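Long-range contacts in leucine aminopeptidase 1 (PDB 2HC9), which removes N-terminal amino acids, preferably leucine, from peptides as a two-zinc aminopeptidase of the M17 family, probably in digestion: residues A[2-13]-A[142-152]; A[18-29]-A[71-79]. The protein carries 1 engineered substitution. All coordinates share one frame; numbering follows the deposited sequence. Where two conformers were deposited one is given.

Contact 1. Residues A[2-13]-A[142-152]. With GOL (glycerol), chain P; SO4 (sulfate ion), chain F.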
loop_
_atom_site.group_PDB
_atom_site.type_symbol
_atom_site.label_atom_id
_atom_site.label_comp_id
_atom_site.label_asym_id
_atom_site.label_seq_id
_atom_site.Cartn_x
_atom_site.Cartn_y
_atom_site.Cartn_z
ATOM N N THR A 2 -20.702 -34.306 21.452
ATOM C CA THR A 2 -19.817 -34.701 22.592
ATOM C C THR A 2 -20.381 -34.108 23.871
ATOM O O THR A 2 -20.744 -32.924 23.913
ATOM C CB THR A 2 -18.354 -34.228 22.310
ATOM O OG1 THR A 2 -17.787 -35.065 21.303
ATOM C CG2 THR A 2 -17.445 -34.261 23.579
ATOM N N GLN A 3 -20.462 -34.924 24.914
ATOM C CA GLN A 3 -20.978 -34.459 26.190
ATOM C C GLN A 3 -19.860 -34.346 27.213
ATOM O O GLN A 3 -18.978 -35.212 27.294
ATOM C CB GLN A 3 -22.047 -35.419 26.717
ATOM C CG GLN A 3 -23.186 -35.654 25.743
ATOM C CD GLN A 3 -24.087 -34.458 25.628
ATOM O OE1 GLN A 3 -24.625 -33.984 26.624
ATOM N NE2 GLN A 3 -24.254 -33.951 24.410
ATOM N N VAL A 4 -19.921 -33.283 28.012
ATOM C CA VAL A 4 -18.898 -33.015 29.018
ATOM C C VAL A 4 -19.542 -32.986 30.400
ATOM O O VAL A 4 -20.453 -32.215 30.652
ATOM C CB VAL A 4 -18.137 -31.684 28.736
ATOM C CG1 VAL A 4 -17.192 -31.357 29.891
ATOM C CG2 VAL A 4 -17.356 -31.782 27.448
ATOM N N LEU A 5 -19.087 -33.867 31.284
ATOM C CA LEU A 5 -19.592 -33.896 32.657
ATOM C C LEU A 5 -18.409 -33.667 33.570
ATOM O O LEU A 5 -17.343 -34.260 33.371
ATOM C CB LEU A 5 -20.188 -35.289 32.987
ATOM C CG LEU A 5 -20.700 -35.434 34.433
ATOM C CD1 LEU A 5 -21.933 -34.539 34.658
ATOM C CD2 LEU A 5 -21.059 -36.910 34.724
ATOM N N VAL A 6 -18.597 -32.807 34.556
ATOM C CA VAL A 6 -17.585 -32.555 35.556
ATOM C C VAL A 6 -18.031 -33.279 36.837
ATOM O O VAL A 6 -19.178 -33.117 37.283
ATOM C CB VAL A 6 -17.418 -31.033 35.842
ATOM C CG1 VAL A 6 -16.322 -30.804 36.901
ATOM C CG2 VAL A 6 -17.091 -30.272 34.543
ATOM N N ARG A 7 -17.131 -34.080 37.403
ATOM C CA ARG A 7 -17.444 -34.822 38.639
ATOM C C ARG A 7 -16.494 -34.489 39.765
ATOM O O ARG A 7 -15.323 -34.149 39.559
ATOM C CB ARG A 7 -17.404 -36.337 38.389
ATOM C CG ARG A 7 -18.392 -36.808 37.312
ATOM C CD ARG A 7 -18.428 -38.331 37.127
ATOM N NE ARG A 7 -17.158 -38.898 36.685
ATOM C CZ ARG A 7 -17.040 -40.123 36.169
ATOM N NH1 ARG A 7 -18.121 -40.892 36.040
ATOM N NH2 ARG A 7 -15.855 -40.598 35.817
ATOM N N ASN A 8 -17.013 -34.648 40.976
ATOM C CA ASN A 8 -16.274 -34.391 42.192
ATOM C C ASN A 8 -15.604 -35.698 42.603
ATOM O O ASN A 8 -16.234 -36.520 43.259
ATOM C CB ASN A 8 -17.305 -33.958 43.237
ATOM C CG ASN A 8 -16.695 -33.599 44.570
ATOM O OD1 ASN A 8 -15.475 -33.412 44.706
ATOM N ND2 ASN A 8 -17.565 -33.483 45.581
ATOM N N GLY A 9 -14.356 -35.913 42.179
ATOM C CA GLY A 9 -13.605 -37.138 42.508
ATOM C C GLY A 9 -13.485 -38.109 41.347
ATOM O O GLY A 9 -14.371 -38.166 40.474
ATOM N N ILE A 10 -12.388 -38.866 41.337
ATOM C CA ILE A 10 -12.144 -39.888 40.307
ATOM C C ILE A 10 -13.207 -40.986 40.399
ATOM O O ILE A 10 -13.446 -41.553 41.475
ATOM C CB ILE A 10 -10.748 -40.515 40.439
ATOM C CG1 ILE A 10 -9.645 -39.472 40.242
ATOM C CG2 ILE A 10 -10.568 -41.707 39.463
ATOM C CD1 ILE A 10 -8.280 -39.967 40.678
ATOM N N GLN A 11 -13.873 -41.255 39.279
ATOM C CA GLN A 11 -14.848 -42.330 39.211
ATOM C C GLN A 11 -14.630 -43.098 37.930
ATOM O O GLN A 11 -13.872 -42.648 37.075
ATOM C CB GLN A 11 -16.248 -41.723 39.283
ATOM C CG GLN A 11 -16.434 -40.990 40.596
ATOM C CD GLN A 11 -17.599 -40.074 40.580
ATOM O OE1 GLN A 11 -18.683 -40.487 40.199
ATOM N NE2 GLN A 11 -17.394 -38.806 40.998
ATOM N N ALA A 12 -15.269 -44.260 37.796
ATOM C CA ALA A 12 -15.123 -45.065 36.573
ATOM C C ALA A 12 -15.808 -44.348 35.412
ATOM O O ALA A 12 -16.732 -43.552 35.620
ATOM C CB ALA A 12 -15.730 -46.468 36.757
ATOM N N VAL A 13 -15.356 -44.634 34.197
ATOM C CA VAL A 13 -16.055 -44.147 33.014
ATOM C C VAL A 13 -16.739 -45.315 32.315
ATOM O O VAL A 13 -16.608 -46.458 32.742
ATOM C CB VAL A 13 -15.125 -43.324 32.072
ATOM C CG1 VAL A 13 -14.488 -42.175 32.870
ATOM C CG2 VAL A 13 -14.036 -44.206 31.483
ATOM N N ARG A 142 -16.871 -37.500 15.260
ATOM C CA ARG A 142 -17.018 -38.435 16.382
ATOM C C ARG A 142 -17.591 -37.700 17.578
ATOM O O ARG A 142 -17.162 -36.587 17.884
ATOM C CB ARG A 142 -15.659 -39.046 16.754
ATOM C CG ARG A 142 -15.016 -39.864 15.635
ATOM C CD ARG A 142 -15.819 -41.130 15.354
ATOM N NE ARG A 142 -15.194 -41.914 14.289
ATOM C CZ ARG A 142 -15.524 -41.830 13.000
ATOM N NH1 ARG A 142 -16.498 -41.007 12.597
ATOM N NH2 ARG A 142 -14.892 -42.587 12.112
ATOM N N GLU A 143 -18.560 -38.311 18.254
ATOM C CA GLU A 143 -19.017 -37.765 19.528
ATOM C C GLU A 143 -18.402 -38.568 20.664
ATOM O O GLU A 143 -18.361 -39.811 20.622
ATOM C CB GLU A 143 -20.553 -37.765 19.636
ATOM C CG GLU A 143 -21.321 -37.172 18.428
ATOM C CD GLU A 143 -20.896 -35.749 18.036
ATOM O OE1 GLU A 143 -20.358 -34.982 18.877
ATOM O OE2 GLU A 143 -21.109 -35.386 16.859
ATOM N N LEU A 144 -17.937 -37.858 21.684
ATOM C CA LEU A 144 -17.204 -38.483 22.770
ATOM C C LEU A 144 -17.952 -38.262 24.052
ATOM O O LEU A 144 -18.707 -37.297 24.203
ATOM C CB LEU A 144 -15.807 -37.856 22.912
ATOM C CG LEU A 144 -14.888 -37.953 21.688
ATOM C CD1 LEU A 144 -13.632 -37.145 21.906
ATOM C CD2 LEU A 144 -14.507 -39.365 21.415
ATOM N N ASN A 145 -17.721 -39.159 24.994
ATOM C CA ASN A 145 -18.205 -38.983 26.342
ATOM C C ASN A 145 -17.020 -38.481 27.160
ATOM O O ASN A 145 -16.035 -39.207 27.342
ATOM C CB ASN A 145 -18.743 -40.333 26.857
ATOM C CG ASN A 145 -18.902 -40.378 28.361
ATOM O OD1 ASN A 145 -19.584 -39.548 28.958
ATOM N ND2 ASN A 145 -18.270 -41.365 28.985
ATOM N N VAL A 146 -17.097 -37.230 27.617
ATOM C CA VAL A 146 -15.998 -36.634 28.396
ATOM C C VAL A 146 -16.370 -36.553 29.874
ATOM O O VAL A 146 -17.434 -36.041 30.227
ATOM C CB VAL A 146 -15.598 -35.236 27.864
ATOM C CG1 VAL A 146 -14.472 -34.619 28.700
ATOM C CG2 VAL A 146 -15.230 -35.319 26.365
ATOM N N ASN A 147 -15.502 -37.093 30.727
ATOM C CA ASN A 147 -15.620 -36.897 32.172
ATOM C C ASN A 147 -14.389 -36.143 32.677
ATOM O O ASN A 147 -13.266 -36.631 32.545
ATOM C CB ASN A 147 -15.716 -38.241 32.901
ATOM C CG ASN A 147 -17.085 -38.888 32.722
ATOM O OD1 ASN A 147 -18.079 -38.473 33.326
ATOM N ND2 ASN A 147 -17.136 -39.886 31.867
ATOM N N ILE A 148 -14.612 -34.957 33.233
ATOM C CA ILE A 148 -13.572 -34.231 33.961
ATOM C C ILE A 148 -13.739 -34.498 35.454
ATOM O O ILE A 148 -14.629 -33.944 36.118
ATOM C CB ILE A 148 -13.621 -32.685 33.674
ATOM C CG1 ILE A 148 -13.670 -32.436 32.140
ATOM C CG2 ILE A 148 -12.440 -31.974 34.373
ATOM C CD1 ILE A 148 -13.929 -30.995 31.748
ATOM N N ASP A 149 -12.860 -35.348 35.968
ATOM C CA ASP A 149 -12.853 -35.731 37.382
ATOM C C ASP A 149 -11.880 -34.876 38.175
ATOM O O ASP A 149 -10.655 -34.964 38.025
ATOM C CB ASP A 149 -12.518 -37.224 37.526
ATOM C CG ASP A 149 -13.650 -38.124 37.023
ATOM O OD1 ASP A 149 -14.722 -37.599 36.617
ATOM O OD2 ASP A 149 -13.462 -39.352 37.037
ATOM N N VAL A 150 -12.451 -34.042 39.029
ATOM C CA VAL A 150 -11.663 -33.088 39.762
ATOM C C VAL A 150 -11.304 -33.741 41.093
ATOM O O VAL A 150 -12.190 -34.212 41.816
ATOM C CB VAL A 150 -12.446 -31.797 40.027
ATOM C CG1 VAL A 150 -11.577 -30.817 40.799
ATOM C CG2 VAL A 150 -12.942 -31.169 38.710
ATOM N N VAL A 151 -10.009 -33.755 41.393
ATOM C CA VAL A 151 -9.496 -34.248 42.676
ATOM C C VAL A 151 -9.158 -33.021 43.519
ATOM O O VAL A 151 -8.097 -32.388 43.347
ATOM C CB VAL A 151 -8.232 -35.099 42.476
ATOM C CG1 VAL A 151 -7.723 -35.622 43.826
ATOM C CG2 VAL A 151 -8.519 -36.267 41.521
ATOM N N CYS A 152 -10.092 -32.667 44.391
ATOM C CA CYS A 152 -9.983 -31.469 45.215
ATOM C C CYS A 152 -10.895 -31.655 46.422
ATOM O O CYS A 152 -12.105 -31.820 46.257
ATOM C CB CYS A 152 -10.399 -30.218 44.420
ATOM S SG CYS A 152 -10.433 -28.666 45.392
HETATM C C1 GOL P . -19.251 -42.308 31.965
HETATM O O1 GOL P . -18.494 -42.744 30.856
HETATM C C2 GOL P . -19.723 -43.482 32.804
HETATM O O2 GOL P . -19.472 -43.229 34.165
HETATM C C3 GOL P . -21.188 -43.750 32.524
HETATM O O3 GOL P . -21.316 -44.707 31.502
HETATM S S SO4 F . -16.451 -41.927 8.818
HETATM O O1 SO4 F . -17.605 -41.473 9.593
HETATM O O2 SO4 F . -16.542 -43.365 8.585
HETATM O O3 SO4 F . -16.406 -41.227 7.533
HETATM O O4 SO4 F . -15.216 -41.639 9.545
HETATM O O HOH W 1 -12.866 -33.981 44.327
HETATM O O HOH W 2 -14.434 -33.128 47.305
#

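Contact 2. Residues A[18-29]-A[71-79]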
loop_
_atom_site.group_PDB
_atom_site.type_symbol
_atom_site.label_atom_id
_atom_site.label_comp_id
_atom_site.label_asym_id
_atom_site.label_seq_id
_atom_site.Cartn_x
_atom_site.Cartn_y
_atom_site.Cartn_z
ATOM N N THR A 18 -11.004 -45.726 25.827
ATOM C CA THR A 18 -10.879 -44.520 26.655
ATOM C C THR A 18 -9.504 -43.899 26.465
ATOM O O THR A 18 -8.478 -44.588 26.545
ATOM C CB THR A 18 -11.057 -44.866 28.123
ATOM O OG1 THR A 18 -12.359 -45.410 28.291
ATOM C CG2 THR A 18 -10.883 -43.637 29.012
ATOM N N SER A 19 -9.502 -42.601 26.176
ATOM C CA SER A 19 -8.302 -41.771 26.272
ATOM C C SER A 19 -8.198 -41.158 27.654
ATOM O O SER A 19 -9.191 -40.657 28.192
ATOM C CB SER A 19 -8.344 -40.616 25.269
ATOM O OG SER A 19 -7.268 -39.725 25.528
ATOM N N LEU A 20 -6.997 -41.169 28.220
ATOM C CA LEU A 20 -6.808 -40.632 29.549
ATOM C C LEU A 20 -5.881 -39.421 29.502
ATOM O O LEU A 20 -4.766 -39.490 28.971
ATOM C CB LEU A 20 -6.191 -41.692 30.482
ATOM C CG LEU A 20 -5.736 -41.172 31.852
ATOM C CD1 LEU A 20 -6.935 -40.757 32.694
ATOM C CD2 LEU A 20 -4.887 -42.226 32.612
ATOM N N ILE A 21 -6.321 -38.318 30.089
ATOM C CA ILE A 21 -5.436 -37.160 30.204
ATOM C C ILE A 21 -5.357 -36.712 31.657
ATOM O O ILE A 21 -6.374 -36.364 32.265
ATOM C CB ILE A 21 -5.888 -36.004 29.264
ATOM C CG1 ILE A 21 -5.823 -36.476 27.807
ATOM C CG2 ILE A 21 -5.011 -34.736 29.497
ATOM C CD1 ILE A 21 -6.473 -35.561 26.840
ATOM N N ILE A 22 -4.145 -36.752 32.213
ATOM C CA ILE A 22 -3.904 -36.301 33.594
ATOM C C ILE A 22 -3.372 -34.868 33.593
ATOM O O ILE A 22 -2.457 -34.539 32.838
ATOM C CB ILE A 22 -2.887 -37.224 34.328
ATOM C CG1 ILE A 22 -3.382 -38.673 34.280
ATOM C CG2 ILE A 22 -2.655 -36.756 35.799
ATOM C CD1 ILE A 22 -2.267 -39.704 34.536
ATOM N N VAL A 23 -3.956 -34.019 34.436
ATOM C CA VAL A 23 -3.599 -32.599 34.456
ATOM C C VAL A 23 -3.286 -32.109 35.869
ATOM O O VAL A 23 -4.051 -32.356 36.813
ATOM C CB VAL A 23 -4.733 -31.732 33.841
ATOM C CG1 VAL A 23 -4.284 -30.239 33.734
ATOM C CG2 VAL A 23 -5.155 -32.298 32.489
ATOM N N GLY A 24 -2.157 -31.417 36.027
ATOM C CA GLY A 24 -1.852 -30.802 37.322
ATOM C C GLY A 24 -0.645 -29.874 37.276
ATOM O O GLY A 24 0.235 -30.043 36.451
ATOM N N LYS A 25 -0.612 -28.905 38.182
ATOM C CA LYS A 25 0.644 -28.228 38.505
ATOM C C LYS A 25 1.716 -29.160 39.030
ATOM O O LYS A 25 1.438 -30.107 39.775
ATOM C CB LYS A 25 0.423 -27.067 39.467
ATOM C CG LYS A 25 -0.323 -25.888 38.815
ATOM C CD LYS A 25 -0.692 -24.850 39.844
ATOM C CE LYS A 25 -1.087 -23.535 39.178
ATOM N NZ LYS A 25 -1.663 -22.609 40.176
ATOM N N LYS A 26 2.949 -28.864 38.644
ATOM C CA LYS A 26 4.107 -29.665 39.001
ATOM C C LYS A 26 4.170 -29.944 40.502
ATOM O O LYS A 26 4.398 -31.074 40.910
ATOM C CB LYS A 26 5.375 -28.913 38.539
ATOM C CG LYS A 26 6.660 -29.729 38.588
ATOM C CD LYS A 26 6.596 -30.910 37.625
ATOM C CE LYS A 26 7.756 -31.852 37.838
ATOM N NZ LYS A 26 9.050 -31.201 37.509
ATOM N N SER A 27 3.921 -28.923 41.325
ATOM C CA SER A 27 4.028 -29.089 42.765
ATOM C C SER A 27 2.953 -30.040 43.279
ATOM O O SER A 27 3.194 -30.789 44.240
ATOM C CB SER A 27 3.933 -27.745 43.501
ATOM O OG SER A 27 2.667 -27.127 43.266
ATOM N N VAL A 28 1.778 -30.019 42.643
ATOM C CA VAL A 28 0.656 -30.867 43.065
ATOM C C VAL A 28 0.928 -32.312 42.633
ATOM O O VAL A 28 0.842 -33.259 43.444
ATOM C CB VAL A 28 -0.686 -30.366 42.484
ATOM C CG1 VAL A 28 -1.805 -31.358 42.791
ATOM C CG2 VAL A 28 -1.019 -28.950 43.033
ATOM N N LEU A 29 1.287 -32.469 41.359
ATOM C CA LEU A 29 1.670 -33.777 40.806
ATOM C C LEU A 29 2.784 -34.456 41.600
ATOM O O LEU A 29 2.761 -35.677 41.772
ATOM C CB LEU A 29 2.078 -33.666 39.330
ATOM C CG LEU A 29 0.977 -33.250 38.340
ATOM C CD1 LEU A 29 1.551 -33.074 36.927
ATOM C CD2 LEU A 29 -0.166 -34.246 38.326
ATOM N N LEU A 71 -3.159 -42.955 23.174
ATOM C CA LEU A 71 -4.341 -42.888 24.041
ATOM C C LEU A 71 -4.192 -42.016 25.280
ATOM O O LEU A 71 -5.159 -41.801 26.002
ATOM C CB LEU A 71 -4.765 -44.287 24.503
ATOM C CG LEU A 71 -5.405 -45.200 23.458
ATOM C CD1 LEU A 71 -5.567 -46.622 24.011
ATOM C CD2 LEU A 71 -6.715 -44.634 22.915
ATOM N N ALA A 72 -2.990 -41.549 25.593
ATOM C CA ALA A 72 -2.828 -40.959 26.933
ATOM C C ALA A 72 -1.764 -39.893 27.040
ATOM O O ALA A 72 -0.712 -39.997 26.400
ATOM C CB ALA A 72 -2.570 -42.050 27.988
ATOM N N HIS A 73 -2.018 -38.900 27.891
ATOM C CA HIS A 73 -1.117 -37.752 28.055
ATOM C C HIS A 73 -1.088 -37.290 29.507
ATOM O O HIS A 73 -2.111 -37.355 30.191
ATOM C CB HIS A 73 -1.619 -36.582 27.197
ATOM C CG HIS A 73 -1.573 -36.847 25.729
ATOM N ND1 HIS A 73 -2.612 -37.444 25.046
ATOM C CD2 HIS A 73 -0.611 -36.597 24.811
ATOM C CE1 HIS A 73 -2.291 -37.545 23.770
ATOM N NE2 HIS A 73 -1.081 -37.041 23.602
ATOM N N LEU A 74 0.061 -36.784 29.949
ATOM C CA LEU A 74 0.145 -35.987 31.179
ATOM C C LEU A 74 0.444 -34.531 30.781
ATOM O O LEU A 74 1.380 -34.266 30.033
ATOM C CB LEU A 74 1.288 -36.505 32.062
ATOM C CG LEU A 74 1.675 -35.698 33.316
ATOM C CD1 LEU A 74 0.585 -35.764 34.372
ATOM C CD2 LEU A 74 2.963 -36.211 33.918
ATOM N N ILE A 75 -0.350 -33.610 31.306
ATOM C CA ILE A 75 -0.127 -32.179 31.119
ATOM C C ILE A 75 0.339 -31.574 32.449
ATOM O O ILE A 75 -0.386 -31.594 33.447
ATOM C CB ILE A 75 -1.406 -31.466 30.596
ATOM C CG1 ILE A 75 -1.710 -31.927 29.162
ATOM C CG2 ILE A 75 -1.244 -29.918 30.662
ATOM C CD1 ILE A 75 -3.050 -31.343 28.607
ATOM N N THR A 76 1.568 -31.065 32.448
ATOM C CA THR A 76 2.105 -30.368 33.597
ATOM C C THR A 76 1.917 -28.856 33.436
ATOM O O THR A 76 2.357 -28.261 32.444
ATOM C CB THR A 76 3.595 -30.732 33.820
ATOM O OG1 THR A 76 3.717 -32.158 33.967
ATOM C CG2 THR A 76 4.143 -30.044 35.068
ATOM N N VAL A 77 1.271 -28.255 34.423
ATOM C CA VAL A 77 0.979 -26.824 34.446
ATOM C C VAL A 77 2.060 -26.159 35.306
ATOM O O VAL A 77 2.398 -26.671 36.370
ATOM C CB VAL A 77 -0.425 -26.591 35.110
ATOM C CG1 VAL A 77 -0.803 -25.086 35.156
ATOM C CG2 VAL A 77 -1.491 -27.374 34.345
ATOM N N PRO A 78 2.597 -25.004 34.864
ATOM C CA PRO A 78 3.595 -24.345 35.718
ATOM C C PRO A 78 3.022 -23.835 37.036
ATOM O O PRO A 78 1.838 -23.468 37.120
ATOM C CB PRO A 78 4.131 -23.197 34.857
ATOM C CG PRO A 78 3.210 -23.052 33.712
ATOM C CD PRO A 78 2.336 -24.276 33.606
ATOM N N ASP A 79 3.869 -23.833 38.062
ATOM C CA ASP A 79 3.510 -23.288 39.356
ATOM C C ASP A 79 3.683 -21.768 39.438
ATOM O O ASP A 79 2.850 -21.076 40.021
ATOM C CB ASP A 79 4.334 -23.968 40.439
ATOM C CG ASP A 79 3.762 -25.319 40.819
ATOM O OD1 ASP A 79 2.678 -25.360 41.429
ATOM O OD2 ASP A 79 4.401 -26.323 40.496
HETATM O O HOH W 3 -4.907 -38.646 25.320
HETATM O O HOH W 4 0.694 -22.240 41.876
#

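Contact 1. Residues A[2-13]-A[142-152]
The guanidinium of Arg7 lies between two covers: the amide of Asn147 is stacked on one face, its OD1 3.4 Å above the plane, and CB of Gln11 sits over the other. At the edge, Asp149 makes a side-on salt bridge with Arg7, whose NE meets OD1 at 2.8 Å and NH2 meets OD2 at 3.0 Å, while NH1 and NH2 close end-on upon Ala12 O. The bend at chi3 (-62°) brings the guanidinium nearer strand 145-151, alongside Asp149. OD2 of Asp149 also accepts Gln11 N, from above its plane; Gln11 N and Ala12 O thus fasten the loop after strand 3-8 to the Arg7-Asp149 pair. His110 on the neighbouring strand gives OD2 a further hydrogen bond. The sheet face carrying Val4, Val6, Ile148 and Val150 is largely apolar, with Val4 CG1 against Ile148 CD1 at 3.8 Å, beneath helices 120-128 and 157-178. At the first modelled residue, Thr2 OG1 accepts Leu144 N at 2.8 Å, and Thr2 N donates to Glu143 OE1. Backbone bonds alternate between strands 3-8 and 145-151, from Gln3 N to Leu144 O through Val150 N to Arg7 O. This is the parallel edge pairing of the macro-type alpha/beta domain at the N-terminus of M17 aminopeptidases.

Contact 2. Residues A[18-29]-A[71-79]
Apolar branches make the first shell between strands 18-25 and 72-77. Ile22 CG2 meets Leu74 CD1 at 3.7 Å, and Leu29 CD1 comes to the same methyl at 3.8 Å, the two leucine side chains running alongside in opposing senses. With CG anti to the backbone N (chi1 172°) and the chain turned again at chi2 (69°), Leu74 carries CD1 toward strand 18-25. On the other face Ile21 CG2 touches Ile75 CD1 and Val23 CG1 touches Val77 CG2. Backbone hydrogen bonds of the parallel pair keep this register, running from Leu20 N to Leu71 O as far as Lys26 N to Val77 O.

Where strand 18-25 gives way to a helix with Lys25 as N-cap residue, Asp79 grips the first turn: OD2 takes Ser27 N on its syn lone pair at 2.8 Å, and OD1 takes Ser27 OG at 2.5 Å, from above the carboxylate plane. The aliphatic chain of Lys25 runs past Pro78 O, and its NZ makes a salt bridge with Asp119. At the far end one water joins Ser19 OG to His73 ND1, each at 2.6 Å. Further out, Trp52 of helix 49-58 backs Ile22 and Leu74, and Leu97 of helix 90-97 backs Ile21 and Ile75. The apolar middle thus relies on shape and burial, while polar bonds fix the helix start, where the N-H of Ser27 probably stabilises the Asp79 carboxylate.

In the fold
Both contacts pair parallel strands of one six-stranded sheet, and strand 108-114 stands between them, bonded to strand 145-151 on one side and to strand 18-25 on the other. Contact 2 is the more buried, set inside the sheet with mostly apolar side chains on both faces; contact 1 includes an outermost strand, and its face with Arg7, Asn147 and Asp149 is largely polar and charged. In each a carboxylate holds the chain that leaves the partner strand, a loop in contact 1 and a helix in contact 2. Along the chain, contact 2 is nested within the loop that contact 1 closes, and Val13 CG2 packs on Thr18 OG1 at 3.8 Å. Both lie away from the zinc site.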